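Long-range contacts in penicillin-binding protein 2 (Pbp2) (Helicobacter pylori, PDB 5LP5), which probably cross-links peptidoglycan as a penicillin-binding transpeptidase of the inner membrane, and forms a complex with MreC in cell-wall synthesis: residues D236-L246 with K577-Y587; V444-A452 with F548-T559. All coordinates share one frame; numbering follows the deposited sequence.

From the N terminus the chain first builds the region of the dimerisation family, then reaches helix 237-246, the first partner of interaction 1. Strands 252-258 and 264-270 follow, then further helices of the transpeptidase domain. Among them is helix 441-453, which meets the hairpin of strands 542-549 and 556-562 and so closes the loop of interaction 2. Helix 572-584 then returns to helix 237-246 and closes the much longer loop of interaction 1. Interaction 2 is therefore nested inside interaction 1. Their centres lie about 16 Å apart, and strand 556-562 joins them: Ala557 and Thr559 point to helix 441-453, while Ile558 packs on Met578 and Leu582 of helix 572-584.

Interaction 1: D236-L246 with K577-Y587; sequences DKRLQKEADKL and KMSNKLYELGY
The N- and C-terminal helices of the serine beta-lactamase-like transpeptidase domain pair here on one face of the central antiparallel sheet. Helices 237-246 and 577-584 run nearly antiparallel, axes 10.3 Å apart at 157°. Met578 is a knob in a hole formed by Leu239, Glu242, Ala243 and Leu246. Bends at chi2 and chi3 carry its CE to within 3.8 Å of Ala243 CB. Ile254 and Val256 of the sheet also touch Met578.

Leu239 fills the middle of the contact. Its CD2 slides alongside the aliphatic part of Lys581, 3.5 Å from Lys581 CG. Its CD1 turns to Leu582 and to the ring of Tyr587, with CE1 of Tyr587 at 3.8 Å. Leu246 CD2 lies against Lys577 CB at 3.7 Å.

The polar end is built around Asp236, the N-cap of helix 237-246. Asp236 OD1 accepts the backbone N-H of Arg238 from above the carboxylate plane, and Arg238 NE gives its N-H to the syn lone pair of OD1, 3.1 Å away. Asp236 OD2 pairs with Arg238 NH2. It also lies at the edge of the Tyr587 ring, near its plane, and accepts from Tyr587 OH; that bond is modelled too short, its length doubtful. Leu585 CD1 lies over one face of the Arg238 guanidinium. A Schellman motif at Gly586 ends helix 577-584.

Glu242 OE1 and Lys581 NZ stay 4.4 Å apart, too far for a salt bridge; Lys581 NZ makes a weak, long one with Glu584 of its own helix. One carboxylate thus caps a helix and pairs with an arginine, which would probably favour its charged form.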
# COMPACT_ATOMS: atom_id res chain seq x y z
N ASP A 236 -13.48 -14.57 9.47
CA ASP A 236 -13.64 -13.67 10.60
C ASP A 236 -12.35 -13.67 11.39
O ASP A 236 -11.94 -14.68 11.90
CB ASP A 236 -14.79 -14.11 11.49
CG ASP A 236 -15.07 -13.12 12.65
OD1 ASP A 236 -14.14 -12.40 13.08
OD2 ASP A 236 -16.23 -13.09 13.15
N LYS A 237 -11.74 -12.51 11.49
CA LYS A 237 -10.43 -12.34 12.13
C LYS A 237 -10.39 -12.85 13.58
O LYS A 237 -9.36 -13.35 14.04
CB LYS A 237 -10.02 -10.86 12.07
CG LYS A 237 -8.74 -10.53 12.78
CD LYS A 237 -8.54 -9.02 12.82
CE LYS A 237 -7.37 -8.68 13.72
NZ LYS A 237 -6.86 -7.29 13.57
N ARG A 238 -11.50 -12.72 14.29
CA ARG A 238 -11.55 -13.19 15.68
C ARG A 238 -11.52 -14.71 15.71
O ARG A 238 -10.75 -15.32 16.45
CB ARG A 238 -12.80 -12.67 16.37
CG ARG A 238 -12.80 -11.16 16.56
CD ARG A 238 -14.20 -10.60 16.80
NE ARG A 238 -15.05 -10.82 15.64
CZ ARG A 238 -16.36 -10.61 15.61
NH1 ARG A 238 -17.00 -10.14 16.67
NH2 ARG A 238 -17.05 -10.86 14.50
N LEU A 239 -12.37 -15.32 14.89
CA LEU A 239 -12.45 -16.78 14.80
C LEU A 239 -11.12 -17.42 14.40
O LEU A 239 -10.80 -18.49 14.90
CB LEU A 239 -13.53 -17.19 13.82
CG LEU A 239 -14.97 -16.90 14.23
CD1 LEU A 239 -15.92 -17.38 13.13
CD2 LEU A 239 -15.34 -17.56 15.54
N GLN A 240 -10.36 -16.78 13.51
CA GLN A 240 -9.04 -17.29 13.12
C GLN A 240 -8.02 -17.15 14.24
O GLN A 240 -7.15 -18.01 14.41
CB GLN A 240 -8.49 -16.59 11.88
CG GLN A 240 -8.86 -17.27 10.55
CD GLN A 240 -7.84 -18.27 10.02
OE1 GLN A 240 -8.20 -19.12 9.23
NE2 GLN A 240 -6.57 -18.15 10.41
N LYS A 241 -8.10 -16.08 15.01
CA LYS A 241 -7.19 -15.94 16.14
C LYS A 241 -7.46 -17.04 17.16
O LYS A 241 -6.52 -17.55 17.77
CB LYS A 241 -7.26 -14.55 16.76
CG LYS A 241 -6.50 -13.53 15.95
CD LYS A 241 -6.32 -12.22 16.68
CE LYS A 241 -5.63 -11.23 15.77
NZ LYS A 241 -5.48 -9.90 16.42
N GLU A 242 -8.73 -17.40 17.32
CA GLU A 242 -9.11 -18.52 18.17
C GLU A 242 -8.48 -19.78 17.63
O GLU A 242 -7.84 -20.53 18.37
CB GLU A 242 -10.64 -18.69 18.22
CG GLU A 242 -11.13 -19.86 19.07
CD GLU A 242 -10.61 -19.84 20.50
OE1 GLU A 242 -10.15 -18.79 20.97
OE2 GLU A 242 -10.65 -20.89 21.17
N ALA A 243 -8.66 -20.00 16.34
CA ALA A 243 -8.09 -21.15 15.64
C ALA A 243 -6.59 -21.26 15.86
O ALA A 243 -6.08 -22.32 16.17
CB ALA A 243 -8.40 -21.08 14.17
N ASP A 244 -5.87 -20.15 15.73
CA ASP A 244 -4.43 -20.14 15.98
C ASP A 244 -4.16 -20.58 17.42
O ASP A 244 -3.34 -21.44 17.66
CB ASP A 244 -3.81 -18.77 15.68
CG ASP A 244 -3.53 -18.55 14.17
OD1 ASP A 244 -4.21 -19.15 13.30
OD2 ASP A 244 -2.64 -17.76 13.85
N LYS A 245 -4.86 -19.99 18.37
CA LYS A 245 -4.68 -20.31 19.80
C LYS A 245 -4.85 -21.81 20.06
O LYS A 245 -4.10 -22.40 20.81
CB LYS A 245 -5.69 -19.50 20.64
CG LYS A 245 -5.68 -19.71 22.14
CD LYS A 245 -4.58 -18.92 22.84
CE LYS A 245 -4.76 -18.94 24.36
NZ LYS A 245 -3.53 -18.54 25.12
N LEU A 246 -5.84 -22.42 19.44
CA LEU A 246 -6.14 -23.82 19.68
C LEU A 246 -5.02 -24.74 19.19
O LEU A 246 -4.75 -25.76 19.81
CB LEU A 246 -7.46 -24.21 19.02
CG LEU A 246 -8.73 -23.54 19.58
CD1 LEU A 246 -9.96 -23.87 18.72
CD2 LEU A 246 -8.97 -23.95 21.02
N LYS A 577 -14.40 -25.50 22.01
CA LYS A 577 -13.87 -24.16 22.16
C LYS A 577 -14.18 -23.28 20.96
O LYS A 577 -14.48 -22.09 21.14
CB LYS A 577 -12.38 -24.21 22.44
CG LYS A 577 -12.16 -24.68 23.87
CD LYS A 577 -10.71 -24.83 24.24
CE LYS A 577 -10.61 -25.49 25.60
NZ LYS A 577 -9.18 -25.53 25.99
N MET A 578 -14.12 -23.86 19.76
CA MET A 578 -14.50 -23.15 18.54
C MET A 578 -16.02 -22.93 18.45
O MET A 578 -16.46 -21.82 18.12
CB MET A 578 -14.00 -23.90 17.31
CG MET A 578 -14.22 -23.18 15.99
SD MET A 578 -13.48 -21.55 15.96
CE MET A 578 -11.81 -21.99 15.45
N SER A 579 -16.81 -23.96 18.76
CA SER A 579 -18.28 -23.85 18.71
C SER A 579 -18.84 -22.84 19.74
O SER A 579 -19.88 -22.21 19.50
CB SER A 579 -18.94 -25.22 18.90
OG SER A 579 -18.85 -25.63 20.25
N ASN A 580 -18.14 -22.70 20.86
CA ASN A 580 -18.44 -21.70 21.89
C ASN A 580 -18.08 -20.28 21.45
O ASN A 580 -18.81 -19.32 21.76
CB ASN A 580 -17.68 -22.02 23.18
CG ASN A 580 -18.35 -23.10 24.01
OD1 ASN A 580 -19.43 -23.59 23.68
ND2 ASN A 580 -17.70 -23.46 25.11
N LYS A 581 -16.95 -20.13 20.77
CA LYS A 581 -16.54 -18.84 20.21
C LYS A 581 -17.58 -18.31 19.20
O LYS A 581 -17.82 -17.11 19.12
CB LYS A 581 -15.15 -18.98 19.57
CG LYS A 581 -14.54 -17.71 18.97
CD LYS A 581 -14.35 -16.60 19.98
CE LYS A 581 -13.32 -16.94 21.04
NZ LYS A 581 -13.15 -15.76 21.94
N LEU A 582 -18.19 -19.20 18.42
CA LEU A 582 -19.27 -18.81 17.48
C LEU A 582 -20.55 -18.40 18.23
O LEU A 582 -21.35 -17.62 17.73
CB LEU A 582 -19.59 -19.97 16.53
CG LEU A 582 -18.47 -20.42 15.57
CD1 LEU A 582 -18.77 -21.79 14.96
CD2 LEU A 582 -18.25 -19.43 14.44
N TYR A 583 -20.73 -18.97 19.42
CA TYR A 583 -21.84 -18.66 20.30
C TYR A 583 -21.59 -17.31 20.93
O TYR A 583 -22.42 -16.41 20.85
CB TYR A 583 -21.91 -19.74 21.40
CG TYR A 583 -23.07 -19.64 22.37
CD1 TYR A 583 -24.35 -19.97 21.98
CD2 TYR A 583 -22.87 -19.25 23.69
CE1 TYR A 583 -25.41 -19.89 22.86
CE2 TYR A 583 -23.92 -19.16 24.58
CZ TYR A 583 -25.19 -19.49 24.15
OH TYR A 583 -26.24 -19.43 25.03
N GLU A 584 -20.43 -17.21 21.56
CA GLU A 584 -19.95 -15.96 22.13
C GLU A 584 -20.12 -14.78 21.18
O GLU A 584 -20.45 -13.67 21.62
CB GLU A 584 -18.47 -16.13 22.49
CG GLU A 584 -17.89 -15.05 23.37
CD GLU A 584 -16.43 -15.31 23.71
OE1 GLU A 584 -15.99 -16.50 23.78
OE2 GLU A 584 -15.70 -14.31 23.90
N LEU A 585 -19.91 -15.00 19.88
CA LEU A 585 -19.93 -13.90 18.90
C LEU A 585 -21.24 -13.82 18.11
O LEU A 585 -21.37 -13.02 17.18
CB LEU A 585 -18.74 -14.01 17.95
CG LEU A 585 -17.32 -14.00 18.55
CD1 LEU A 585 -16.28 -14.35 17.47
CD2 LEU A 585 -16.97 -12.65 19.18
N GLY A 586 -22.22 -14.63 18.48
CA GLY A 586 -23.58 -14.46 17.98
C GLY A 586 -23.92 -15.10 16.65
O GLY A 586 -25.00 -14.84 16.10
N TYR A 587 -23.04 -15.97 16.15
CA TYR A 587 -23.32 -16.67 14.89
C TYR A 587 -24.49 -17.66 15.04
O TYR A 587 -25.17 -18.03 14.07
CB TYR A 587 -22.07 -17.40 14.39
CG TYR A 587 -21.00 -16.52 13.74
CD1 TYR A 587 -19.91 -16.05 14.47
CD2 TYR A 587 -21.06 -16.21 12.39
CE1 TYR A 587 -18.94 -15.26 13.89
CE2 TYR A 587 -20.09 -15.43 11.81
CZ TYR A 587 -19.02 -14.96 12.56
OH TYR A 587 -18.05 -14.16 11.97

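Interaction 2: V444-A452 with F548-T559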
# COMPACT_ATOMS: atom_id res chain seq x y z
N VAL A 444 -13.29 -33.51 3.68
CA VAL A 444 -14.02 -33.97 4.88
C VAL A 444 -15.08 -32.94 5.30
O VAL A 444 -16.21 -33.30 5.64
CB VAL A 444 -13.06 -34.23 6.04
CG1 VAL A 444 -13.81 -34.63 7.30
CG2 VAL A 444 -12.04 -35.30 5.67
N LEU A 445 -14.69 -31.66 5.26
CA LEU A 445 -15.56 -30.53 5.58
C LEU A 445 -16.78 -30.44 4.66
O LEU A 445 -17.92 -30.29 5.15
CB LEU A 445 -14.77 -29.22 5.51
CG LEU A 445 -15.56 -27.92 5.68
CD1 LEU A 445 -15.90 -27.62 7.13
CD2 LEU A 445 -14.78 -26.76 5.09
N ALA A 446 -16.54 -30.48 3.35
CA ALA A 446 -17.64 -30.39 2.39
C ALA A 446 -18.59 -31.57 2.61
O ALA A 446 -19.83 -31.43 2.62
CB ALA A 446 -17.11 -30.39 0.97
N TYR A 447 -17.98 -32.74 2.78
CA TYR A 447 -18.68 -33.98 3.06
C TYR A 447 -19.55 -33.86 4.30
O TYR A 447 -20.74 -34.19 4.26
CB TYR A 447 -17.62 -35.11 3.19
CG TYR A 447 -17.98 -36.34 3.99
CD1 TYR A 447 -18.93 -37.24 3.54
CD2 TYR A 447 -17.30 -36.63 5.17
CE1 TYR A 447 -19.24 -38.39 4.25
CE2 TYR A 447 -17.59 -37.77 5.89
CZ TYR A 447 -18.56 -38.65 5.44
OH TYR A 447 -18.80 -39.80 6.18
N THR A 448 -18.98 -33.37 5.40
CA THR A 448 -19.74 -33.17 6.64
C THR A 448 -20.97 -32.22 6.48
O THR A 448 -22.02 -32.45 7.08
CB THR A 448 -18.83 -32.63 7.75
OG1 THR A 448 -17.71 -33.50 7.90
CG2 THR A 448 -19.59 -32.51 9.07
N GLY A 449 -20.82 -31.16 5.68
CA GLY A 449 -21.92 -30.24 5.42
C GLY A 449 -22.94 -30.76 4.42
O GLY A 449 -24.06 -30.23 4.34
N LEU A 450 -22.58 -31.78 3.64
CA LEU A 450 -23.56 -32.49 2.82
C LEU A 450 -24.47 -33.35 3.70
O LEU A 450 -25.70 -33.37 3.52
CB LEU A 450 -22.87 -33.37 1.78
CG LEU A 450 -23.78 -34.26 0.92
CD1 LEU A 450 -24.80 -33.45 0.15
CD2 LEU A 450 -22.96 -35.08 -0.06
N ILE A 451 -23.88 -34.07 4.64
CA ILE A 451 -24.66 -34.90 5.57
C ILE A 451 -25.67 -34.01 6.28
O ILE A 451 -26.87 -34.25 6.24
CB ILE A 451 -23.75 -35.59 6.62
CG1 ILE A 451 -22.82 -36.60 5.95
CG2 ILE A 451 -24.54 -36.27 7.74
CD1 ILE A 451 -23.53 -37.62 5.08
N ALA A 452 -25.18 -32.96 6.92
CA ALA A 452 -26.01 -32.14 7.77
C ALA A 452 -27.07 -31.39 6.97
O ALA A 452 -28.21 -31.30 7.40
CB ALA A 452 -25.17 -31.21 8.61
N PHE A 548 -21.19 -30.98 12.70
CA PHE A 548 -22.10 -29.90 12.32
C PHE A 548 -22.90 -29.35 13.51
O PHE A 548 -23.13 -30.03 14.52
CB PHE A 548 -23.04 -30.32 11.20
CG PHE A 548 -24.04 -31.36 11.59
CD1 PHE A 548 -25.30 -30.99 12.03
CD2 PHE A 548 -23.75 -32.71 11.46
CE1 PHE A 548 -26.24 -31.95 12.37
CE2 PHE A 548 -24.69 -33.67 11.78
CZ PHE A 548 -25.94 -33.29 12.23
N LEU A 549 -23.31 -28.10 13.38
CA LEU A 549 -23.97 -27.42 14.48
C LEU A 549 -24.84 -26.27 13.98
O LEU A 549 -24.57 -25.67 12.94
CB LEU A 549 -22.94 -26.89 15.48
CG LEU A 549 -22.06 -25.71 15.05
CD1 LEU A 549 -21.50 -24.97 16.25
CD2 LEU A 549 -20.95 -26.20 14.16
N PRO A 550 -25.90 -25.97 14.72
CA PRO A 550 -26.41 -26.74 15.86
C PRO A 550 -27.20 -27.97 15.38
O PRO A 550 -27.73 -27.97 14.26
CB PRO A 550 -27.33 -25.73 16.55
CG PRO A 550 -27.80 -24.84 15.44
CD PRO A 550 -26.65 -24.74 14.48
N TYR A 551 -27.28 -29.00 16.20
CA TYR A 551 -27.91 -30.24 15.74
C TYR A 551 -29.35 -30.04 15.26
O TYR A 551 -29.77 -30.61 14.25
CB TYR A 551 -27.87 -31.33 16.82
CG TYR A 551 -28.73 -32.52 16.46
CD1 TYR A 551 -28.48 -33.24 15.29
CD2 TYR A 551 -29.82 -32.89 17.24
CE1 TYR A 551 -29.29 -34.31 14.93
CE2 TYR A 551 -30.61 -33.98 16.89
CZ TYR A 551 -30.33 -34.68 15.73
OH TYR A 551 -31.08 -35.74 15.33
N GLU A 552 -30.09 -29.22 15.99
CA GLU A 552 -31.54 -29.07 15.79
C GLU A 552 -31.88 -28.42 14.44
O GLU A 552 -32.96 -28.64 13.90
CB GLU A 552 -32.15 -28.24 16.91
CG GLU A 552 -32.06 -28.86 18.30
CD GLU A 552 -30.66 -28.84 18.91
OE1 GLU A 552 -29.87 -27.91 18.65
OE2 GLU A 552 -30.34 -29.78 19.66
N LYS A 553 -30.97 -27.60 13.94
CA LYS A 553 -31.09 -27.02 12.60
C LYS A 553 -29.68 -26.65 12.14
O LYS A 553 -29.18 -25.56 12.44
CB LYS A 553 -32.00 -25.79 12.59
CG LYS A 553 -32.10 -25.19 11.21
CD LYS A 553 -33.04 -24.00 11.15
CE LYS A 553 -33.02 -23.41 9.74
NZ LYS A 553 -34.11 -22.42 9.53
N PRO A 554 -29.03 -27.58 11.42
CA PRO A 554 -27.63 -27.39 11.05
C PRO A 554 -27.40 -26.14 10.22
O PRO A 554 -28.16 -25.89 9.31
CB PRO A 554 -27.34 -28.63 10.22
CG PRO A 554 -28.33 -29.65 10.67
CD PRO A 554 -29.55 -28.87 10.94
N LYS A 555 -26.37 -25.36 10.55
CA LYS A 555 -25.95 -24.24 9.70
C LYS A 555 -24.46 -24.30 9.40
O LYS A 555 -24.04 -24.13 8.24
CB LYS A 555 -26.29 -22.89 10.34
CG LYS A 555 -26.32 -21.72 9.35
CD LYS A 555 -26.61 -20.40 10.06
CE LYS A 555 -26.63 -19.20 9.13
NZ LYS A 555 -27.99 -18.97 8.55
N TYR A 556 -23.64 -24.51 10.44
CA TYR A 556 -22.18 -24.57 10.25
C TYR A 556 -21.59 -25.99 10.32
O TYR A 556 -22.18 -26.91 10.87
CB TYR A 556 -21.45 -23.62 11.21
CG TYR A 556 -22.00 -22.20 11.15
CD1 TYR A 556 -23.05 -21.82 11.96
CD2 TYR A 556 -21.50 -21.26 10.23
CE1 TYR A 556 -23.58 -20.55 11.91
CE2 TYR A 556 -22.04 -19.99 10.16
CZ TYR A 556 -23.09 -19.63 11.00
OH TYR A 556 -23.65 -18.35 10.96
N ALA A 557 -20.43 -26.14 9.73
CA ALA A 557 -19.65 -27.36 9.83
C ALA A 557 -18.26 -26.96 10.30
O ALA A 557 -17.78 -25.87 9.98
CB ALA A 557 -19.56 -28.05 8.47
N ILE A 558 -17.62 -27.84 11.06
CA ILE A 558 -16.27 -27.63 11.54
C ILE A 558 -15.51 -28.90 11.31
O ILE A 558 -16.06 -29.96 11.49
CB ILE A 558 -16.25 -27.30 13.03
CG1 ILE A 558 -17.10 -26.06 13.29
CG2 ILE A 558 -14.83 -27.13 13.52
CD1 ILE A 558 -17.18 -25.61 14.74
N THR A 559 -14.24 -28.81 10.91
CA THR A 559 -13.44 -29.99 10.62
C THR A 559 -12.03 -29.73 11.14
O THR A 559 -11.40 -28.73 10.79
CB THR A 559 -13.40 -30.30 9.12
OG1 THR A 559 -14.69 -30.72 8.65
CG2 THR A 559 -12.40 -31.40 8.81
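In Thr559, a chi1 of -68° turns CG2 to Val444 and OG1 to Leu445. Leu445 has its CG opposite the backbone N (chi1 174°), and its CD1 reaches Ala557. This is helix-on-sheet packing in the transpeptidase domain, which has the serine beta-lactamase-like fold. Helix 441-453 packs on the hairpin of strands 542-549 and 556-562, on the face of the sheet opposite helix 572-584. It runs roughly antiparallel to strand 556-559: the axes of helix 444-452 and that strand approach to 7.9 Å at 144°.

Val444 CG1 and Thr559 CG2 meet at 3.8 Å, their side chains crossing at a slant. Leu445 CD1 lies 3.9 Å from Ala557 CB. Gly449 brings no side chain, and its backbone N is 4.4 Å from Ala557 CB. That lets the helix backbone sit close to the strand, with the CA atoms of Gly449 and Ala557 5.7 Å apart.

At the far end of the contact, the Ala452 methyl lies over one face of the Phe548 ring. It is modelled closer to the ring than carbons can sit, so the closeness is doubtful. The same methyl, Ala452 CB, meets Pro554 CB at 3.7 Å. Pro554 follows the type I turn 550-553, which begins after a cis peptide bond. A classic beta bulge comes next: Lys555 N and Tyr556 N both bond to Leu549 O.

The hydroxyls of Thr448 and Thr559 both find partners. Thr546 of strand 542-549 bonds through its hydroxyl to both Thr448 OG1 and Thr559 OG1. Thr448 also turns back on its own helix. Its OG1 gives a 2.7 Å bond to Val444 O from above the carbonyl plane, while Thr448 N reaches that oxygen from the other face.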